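Local coordinates for sulfate permease family protein (Vibrio cholerae, PDB 4DGH) that is the cytoplasmic STAS domain of a membrane protein that probably transports sulfate or related anions, at residues K83-G88 and N110-F115. Sequence-based numbering, arbitrary orientation.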
ATOM      1  N   LYS A  83     -21.204  -8.663 -14.499  1.00 21.85           N
ATOM      2  CA  LYS A  83     -21.303 -10.010 -13.966  1.00 20.63           C
ATOM      3  C   LYS A  83     -19.993 -10.360 -13.270  1.00 20.04           C
ATOM      4  O   LYS A  83     -18.914 -10.181 -13.845  1.00 21.47           O
ATOM      5  CB  LYS A  83     -21.521 -10.970 -15.141  1.00 21.89           C
ATOM      6  CG  LYS A  83     -21.545 -12.425 -14.785  1.00 24.91           C
ATOM      7  CD  LYS A  83     -22.016 -13.265 -16.006  1.00 28.30           C
ATOM      8  CE  LYS A  83     -22.358 -14.656 -15.552  1.00 31.61           C
ATOM      9  NZ  LYS A  83     -22.971 -15.477 -16.676  1.00 33.90           N
ATOM     10  N   VAL A  84     -20.083 -10.823 -12.043  1.00 18.48           N
ATOM     11  CA  VAL A  84     -18.933 -11.042 -11.216  1.00 18.32           C
ATOM     12  C   VAL A  84     -18.761 -12.537 -11.027  1.00 18.52           C
ATOM     13  O   VAL A  84     -19.764 -13.236 -10.658  1.00 19.30           O
ATOM     14  CB  VAL A  84     -19.057 -10.337  -9.874  1.00 19.29           C
ATOM     15  CG1 VAL A  84     -17.855 -10.689  -8.950  1.00 18.19           C
ATOM     16  CG2 VAL A  84     -19.311  -8.831 -10.058  1.00 18.70           C
ATOM     17  N   LEU A  85     -17.594 -13.058 -11.440  1.00 16.64           N
ATOM     18  CA  LEU A  85     -17.221 -14.425 -11.102  1.00 17.28           C
ATOM     19  C   LEU A  85     -16.205 -14.387  -9.939  1.00 17.83           C
ATOM     20  O   LEU A  85     -15.445 -13.440  -9.828  1.00 19.04           O
ATOM     21  CB  LEU A  85     -16.552 -15.157 -12.275  1.00 18.09           C
ATOM     22  CG  LEU A  85     -17.354 -15.631 -13.499  1.00 21.68           C
ATOM     23  CD1 LEU A  85     -18.600 -14.852 -13.839  1.00 20.67           C
ATOM     24  CD2 LEU A  85     -16.504 -15.991 -14.705  1.00 19.90           C
ATOM     25  N   ILE A  86     -16.169 -15.465  -9.138  1.00 16.43           N
ATOM     26  CA  ILE A  86     -15.218 -15.559  -8.088  1.00 17.29           C
ATOM     27  C   ILE A  86     -14.399 -16.827  -8.330  1.00 18.61           C
ATOM     28  O   ILE A  86     -14.976 -17.915  -8.682  1.00 19.95           O
ATOM     29  CB  ILE A  86     -15.976 -15.664  -6.788  1.00 18.07           C
ATOM     30  CG1 ILE A  86     -16.638 -14.293  -6.424  1.00 19.28           C
ATOM     31  CG2 ILE A  86     -15.059 -16.209  -5.691  1.00 18.42           C
ATOM     32  CD1 ILE A  86     -17.505 -14.472  -5.170  1.00 19.91           C
ATOM     33  N   SER A  87     -13.084 -16.748  -8.151  1.00 17.88           N
ATOM     34  CA  SER A  87     -12.244 -17.967  -8.252  1.00 18.07           C
ATOM     35  C   SER A  87     -11.273 -18.063  -7.103  1.00 19.32           C
ATOM     36  O   SER A  87     -10.938 -17.080  -6.524  1.00 17.94           O
ATOM     37  CB  SER A  87     -11.443 -17.958  -9.555  1.00 19.16           C
ATOM     38  OG  SER A  87     -10.582 -16.808  -9.692  1.00 20.52           O
ATOM     39  N   GLY A  88     -10.808 -19.295  -6.833  1.00 19.16           N
ATOM     40  CA  GLY A  88      -9.648 -19.528  -6.008  1.00 21.09           C
ATOM     41  C   GLY A  88      -9.855 -19.486  -4.495  1.00 20.55           C
ATOM     42  O   GLY A  88      -8.868 -19.525  -3.764  1.00 20.81           O
ATOM     43  N   ASN A 110     -21.291 -19.163 -10.970  1.00 23.10           N
ATOM     44  CA  ASN A 110     -20.232 -18.187 -11.218  1.00 21.51           C
ATOM     45  C   ASN A 110     -19.104 -18.267 -10.208  1.00 21.74           C
ATOM     46  O   ASN A 110     -18.271 -17.355 -10.155  1.00 19.64           O
ATOM     47  CB  ASN A 110     -20.896 -16.809 -11.209  1.00 21.29           C
ATOM     48  CG  ASN A 110     -21.864 -16.676 -12.368  1.00 22.94           C
ATOM     49  OD1 ASN A 110     -21.620 -17.178 -13.475  1.00 25.25           O
ATOM     50  ND2 ASN A 110     -22.985 -16.012 -12.115  1.00 26.51           N
ATOM     51  N   VAL A 111     -19.073 -19.342  -9.404  1.00 19.37           N
ATOM     52  CA  VAL A 111     -18.001 -19.541  -8.431  1.00 20.05           C
ATOM     53  C   VAL A 111     -17.119 -20.760  -8.872  1.00 20.67           C
ATOM     54  O   VAL A 111     -17.655 -21.810  -9.197  1.00 21.23           O
ATOM     55  CB  VAL A 111     -18.562 -19.763  -6.988  1.00 20.48           C
ATOM     56  CG1 VAL A 111     -17.390 -19.927  -5.971  1.00 21.53           C
ATOM     57  CG2 VAL A 111     -19.383 -18.559  -6.562  1.00 20.56           C
ATOM     58  N   TYR A 112     -15.818 -20.557  -8.980  1.00 19.25           N
ATOM     59  CA  TYR A 112     -14.890 -21.539  -9.569  1.00 20.72           C
ATOM     60  C   TYR A 112     -13.809 -21.878  -8.599  1.00 21.56           C
ATOM     61  O   TYR A 112     -13.251 -20.986  -7.972  1.00 20.53           O
ATOM     62  CB  TYR A 112     -14.282 -20.969 -10.868  1.00 20.29           C
ATOM     63  CG  TYR A 112     -15.304 -20.798 -11.962  1.00 19.40           C
ATOM     64  CD1 TYR A 112     -15.603 -21.858 -12.815  1.00 21.27           C
ATOM     65  CD2 TYR A 112     -16.087 -19.618 -12.063  1.00 19.07           C
ATOM     66  CE1 TYR A 112     -16.552 -21.766 -13.808  1.00 22.22           C
ATOM     67  CE2 TYR A 112     -17.024 -19.505 -13.080  1.00 19.55           C
ATOM     68  CZ  TYR A 112     -17.251 -20.596 -13.928  1.00 21.28           C
ATOM     69  OH  TYR A 112     -18.220 -20.516 -14.901  1.00 23.68           O
ATOM     70  N   PRO A 113     -13.466 -23.182  -8.474  1.00 22.90           N
ATOM     71  CA  PRO A 113     -12.370 -23.520  -7.593  1.00 23.38           C
ATOM     72  C   PRO A 113     -11.044 -22.908  -8.031  1.00 22.44           C
ATOM     73  O   PRO A 113     -10.254 -22.567  -7.161  1.00 22.21           O
ATOM     74  CB  PRO A 113     -12.310 -25.080  -7.651  1.00 25.85           C
ATOM     75  CG  PRO A 113     -13.681 -25.467  -8.048  1.00 26.63           C
ATOM     76  CD  PRO A 113     -14.166 -24.378  -9.008  1.00 25.40           C
ATOM     77  N   VAL A 114     -10.771 -22.716  -9.331  1.00 21.57           N
ATOM     78  CA  VAL A 114      -9.453 -22.116  -9.703  0.50 22.05           C
ATOM     79  C   VAL A 114      -9.639 -21.157 -10.849  1.00 22.11           C
ATOM     80  O   VAL A 114     -10.610 -21.218 -11.590  1.00 23.32           O
ATOM     81  CB  VAL A 114      -8.337 -23.123 -10.219  0.50 22.09           C
ATOM     82  CG1 VAL A 114      -7.469 -23.627  -9.097  0.50 23.63           C
ATOM     83  CG2 VAL A 114      -8.906 -24.248 -11.045  0.50 22.03           C
ATOM     84  N   PHE A 115      -8.678 -20.280 -10.975  1.00 21.74           N
ATOM     85  CA  PHE A 115      -8.820 -19.133 -11.825  1.00 21.78           C
ATOM     86  C   PHE A 115      -8.953 -19.601 -13.262  1.00 22.32           C
ATOM     87  O   PHE A 115      -9.723 -19.049 -13.970  1.00 19.31           O
ATOM     88  CB  PHE A 115      -7.572 -18.277 -11.627  1.00 23.70           C
ATOM     89  CG  PHE A 115      -7.468 -17.172 -12.610  1.00 22.03           C
ATOM     90  CD1 PHE A 115      -8.439 -16.201 -12.669  1.00 20.74           C
ATOM     91  CD2 PHE A 115      -6.441 -17.161 -13.502  1.00 24.60           C
ATOM     92  CE1 PHE A 115      -8.361 -15.158 -13.583  1.00 23.34           C
ATOM     93  CE2 PHE A 115      -6.347 -16.145 -14.461  1.00 24.55           C
ATOM     94  CZ  PHE A 115      -7.295 -15.124 -14.474  1.00 23.85           C
TER
HETATM   95  O   HOH W   1     -23.224 -17.636 -15.528  1.00 34.99           O
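In the parallel sheet of this STAS domain, the short strand 111-112 pairs with strand 83-87 and forms the outermost strand on that side within the chain; the two strands and the helices 91-99 and 102-106 that join them form a right-handed beta-alpha-beta crossover. Ile86 pairs with Val111 and Ser87 with Tyr112. Ile86 is gripped at both ends of its backbone: its N donates to Asn110 O (3.0 Å), and its O accepts from Tyr112 N at 2.8 Å. Gly88 N carries the pairing past the strand end with a bond to Tyr112 O at 3.2 Å, and makes a weak second one to Pro113 O.

The side chains separate onto two faces. Ile86 and Val111 share one, where Val106 of helix 102-106 packs against both. Leu85, Ser87 and Tyr112 lie on the other, where helix 115-128 packs on Ser87 and Tyr112 through Ala118. There Leu85 CD2 reaches Tyr112 CE2 at 3.9 Å, meeting the ring obliquely. Phe115, in the first turn of that helix, turns the CD1 edge of its ring to Ser87 OG, 3.7 Å away and in the ring plane; this buried hydroxyl has no hydrogen-bonding partner in the model. The ring also makes a cation-pi contact with Arg55, one of the residues at the potassium site.

At the start of the pairing, Lys83 has CG anti to the backbone N (chi1 176°) and runs extended from there, crossing the side chain of Asn110 at about a right angle and bringing CE to 3.3 Å from OD1. Its ammonium also forms a salt bridge with Glu125, while Asn110 ND2 bonds to Val106 O, which helps fix the amide's rotation. A water bridges the two side chains, accepting from Lys83 NZ and donating to Asn110 OD1.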